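Local coordinates for coat protein (Tobacco streak virus, PDB 4Y6T), which self-assembles into an icosahedral T=3 capsid, binds the 3' end of the viral RNA and takes part in starting its translation, and probably helps package the genome, at residues Y65-G70 against R109-G114. Residues are numbered along the deposited sequence; the frame is centred on the assembly and turned at random.
Sequences YRLLIG and RDFDLG
R66 and D110 are joined by a salt bridge across antiparallel strands 63-73 and 107-117, strands D and G of the coat protein's jelly-roll domain; the latter is outermost in its sheet within this chain. The arginine can be followed outward. Its aliphatic stem suits the place, CB and CG running past D110 OD1, with CG 3.8 Å from that oxygen. A bend at chi3 (65°) then swings the charged end round to the carboxylate. It grips D110 OD2 side-on, NE at 3.0 Å and NH2 at 2.7 Å, from one face of the carboxylate, with CZ behind them 3.2 Å from D110 OD2. The two flat groups are only 19° apart, but the bonds are well short of straight, as expected when two nitrogens share one oxygen. D110 holds its CG anti to the backbone N (chi1 174°), which brings the carboxylate over L68, whose CD2 packs 3.5 Å from D110 CG.

Along the backbone, hydrogen-bonded pairs L67–F111 and I69–R109 alternate with non-hydrogen-bonded R66–D112 and L68–D110. L113 N adds a bond to Y65 O, met well above the carbonyl plane. A water bridges that carbonyl and D112 OD1, which also closes an Asx turn by accepting from G114 N at 2.7 Å; the positive phi of G114 suits glycine.

The other face is mostly apolar. L67 and F111 lie side by side (CD2 to CD2 4.1 Å), I69 CD1 meets the ring edge at CE2, and L113 CD1 extends the row to L67 CB (3.8 Å). R109 lays its CG over one ring face of F111, while its guanidinium leaves to pair with D166 of the second subunit. F79, M81 and I126 of the facing sheet cover F111.

The strand pair is thus largely amphipathic: L67, I69 and F111 turn to the core, the R66–D110 pair to the opposite face. Because L162, F161 and Q165 of the second subunit pack on R66, L68 and D110, the ion pair lies beside the subunit interface, where neighbouring protein would probably strengthen its electrostatic attraction.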
loop_
_atom_site.group_PDB
_atom_site.type_symbol
_atom_site.label_atom_id
_atom_site.label_comp_id
_atom_site.label_asym_id
_atom_site.label_seq_id
_atom_site.Cartn_x
_atom_site.Cartn_y
_atom_site.Cartn_z
ATOM N N TYR A 65 -8.400 11.592 -12.297
ATOM C CA TYR A 65 -9.127 12.787 -12.218
ATOM C C TYR A 65 -8.374 13.971 -11.728
ATOM O O TYR A 65 -8.485 15.045 -12.293
ATOM C CB TYR A 65 -10.376 12.550 -11.297
ATOM C CG TYR A 65 -11.273 11.507 -11.854
ATOM C CD1 TYR A 65 -12.166 11.820 -12.836
ATOM C CD2 TYR A 65 -11.141 10.183 -11.494
ATOM C CE1 TYR A 65 -13.014 10.846 -13.387
ATOM C CE2 TYR A 65 -11.934 9.205 -12.055
ATOM C CZ TYR A 65 -12.878 9.567 -13.011
ATOM O OH TYR A 65 -13.667 8.626 -13.588
ATOM N N ARG A 66 -7.605 13.801 -10.673
ATOM C CA ARG A 66 -6.878 14.906 -10.105
ATOM C C ARG A 66 -5.521 14.484 -9.596
ATOM O O ARG A 66 -5.381 13.393 -9.033
ATOM C CB ARG A 66 -7.655 15.469 -8.923
ATOM C CG ARG A 66 -9.000 15.998 -9.313
ATOM C CD ARG A 66 -9.885 16.259 -8.127
ATOM N NE ARG A 66 -9.365 17.307 -7.287
ATOM C CZ ARG A 66 -9.860 17.640 -6.087
ATOM N NH1 ARG A 66 -10.901 16.997 -5.561
ATOM N NH2 ARG A 66 -9.326 18.633 -5.416
ATOM N N LEU A 67 -4.536 15.359 -9.785
ATOM C CA LEU A 67 -3.208 15.164 -9.190
ATOM C C LEU A 67 -2.938 16.404 -8.380
ATOM O O LEU A 67 -2.989 17.512 -8.927
ATOM C CB LEU A 67 -2.167 15.002 -10.296
ATOM C CG LEU A 67 -0.719 15.205 -9.825
ATOM C CD1 LEU A 67 -0.353 14.166 -8.807
ATOM C CD2 LEU A 67 0.291 15.228 -10.956
ATOM N N LEU A 68 -2.688 16.228 -7.092
ATOM C CA LEU A 68 -2.342 17.347 -6.230
ATOM C C LEU A 68 -0.865 17.265 -5.865
ATOM O O LEU A 68 -0.367 16.190 -5.497
ATOM C CB LEU A 68 -3.079 17.309 -4.890
ATOM C CG LEU A 68 -4.560 16.979 -4.893
ATOM C CD1 LEU A 68 -5.094 17.096 -3.486
ATOM C CD2 LEU A 68 -5.323 17.902 -5.841
ATOM N N ILE A 69 -0.164 18.373 -6.021
ATOM C CA ILE A 69 1.187 18.486 -5.525
ATOM C C ILE A 69 1.292 19.666 -4.637
ATOM O O ILE A 69 0.542 20.670 -4.770
ATOM C CB ILE A 69 2.225 18.554 -6.622
ATOM C CG1 ILE A 69 2.179 19.861 -7.333
ATOM C CG2 ILE A 69 2.067 17.443 -7.693
ATOM C CD1 ILE A 69 3.421 20.091 -8.184
ATOM N N GLY A 70 2.223 19.546 -3.707
ATOM C CA GLY A 70 2.576 20.664 -2.844
ATOM C C GLY A 70 4.077 20.705 -2.638
ATOM O O GLY A 70 4.740 19.622 -2.600
ATOM N N ARG A 109 -0.857 22.769 -6.320
ATOM C CA ARG A 109 -1.579 22.831 -7.542
ATOM C C ARG A 109 -2.411 21.588 -7.618
ATOM O O ARG A 109 -1.975 20.499 -7.243
ATOM C CB ARG A 109 -0.615 22.903 -8.740
ATOM C CG ARG A 109 -1.262 23.124 -10.088
ATOM C CD ARG A 109 -2.032 24.427 -10.130
ATOM N NE ARG A 109 -2.526 24.749 -11.478
ATOM C CZ ARG A 109 -3.162 25.863 -11.775
ATOM N NH1 ARG A 109 -3.360 26.813 -10.854
ATOM N NH2 ARG A 109 -3.627 26.034 -13.006
ATOM N N ASP A 110 -3.591 21.749 -8.193
ATOM C CA ASP A 110 -4.507 20.629 -8.416
ATOM C C ASP A 110 -4.562 20.509 -9.912
ATOM O O ASP A 110 -5.239 21.311 -10.557
ATOM C CB ASP A 110 -5.885 20.984 -7.835
ATOM C CG ASP A 110 -7.000 19.938 -8.142
ATOM O OD1 ASP A 110 -6.764 19.076 -9.022
ATOM O OD2 ASP A 110 -8.080 19.992 -7.448
ATOM N N PHE A 111 -3.855 19.537 -10.468
ATOM C CA PHE A 111 -3.899 19.313 -11.891
ATOM C C PHE A 111 -5.077 18.442 -12.270
ATOM O O PHE A 111 -5.316 17.414 -11.677
ATOM C CB PHE A 111 -2.644 18.614 -12.377
ATOM C CG PHE A 111 -1.412 19.411 -12.247
ATOM C CD1 PHE A 111 -1.113 20.357 -13.161
ATOM C CD2 PHE A 111 -0.521 19.193 -11.189
ATOM C CE1 PHE A 111 0.068 21.086 -13.031
ATOM C CE2 PHE A 111 0.633 19.927 -11.058
ATOM C CZ PHE A 111 0.912 20.894 -11.971
ATOM N N ASP A 112 -5.811 18.891 -13.258
ATOM C CA ASP A 112 -6.971 18.158 -13.767
ATOM C C ASP A 112 -6.465 17.106 -14.722
ATOM O O ASP A 112 -5.750 17.436 -15.643
ATOM C CB ASP A 112 -7.865 19.163 -14.535
ATOM C CG ASP A 112 -9.153 18.521 -15.087
ATOM O OD1 ASP A 112 -9.338 17.304 -15.092
ATOM O OD2 ASP A 112 -10.008 19.306 -15.506
ATOM N N LEU A 113 -6.826 15.845 -14.514
ATOM C CA LEU A 113 -6.359 14.783 -15.351
ATOM C C LEU A 113 -7.432 14.282 -16.279
ATOM O O LEU A 113 -7.206 13.358 -17.078
ATOM C CB LEU A 113 -5.866 13.661 -14.496
ATOM C CG LEU A 113 -4.749 14.066 -13.524
ATOM C CD1 LEU A 113 -4.340 12.914 -12.636
ATOM C CD2 LEU A 113 -3.515 14.521 -14.335
ATOM N N GLY A 114 -8.603 14.912 -16.230
ATOM C CA GLY A 114 -9.611 14.753 -17.292
ATOM C C GLY A 114 -10.275 13.399 -17.398
ATOM O O GLY A 114 -10.792 13.066 -18.438
HETATM O O HOH W 1 -11.090 15.727 -13.634
#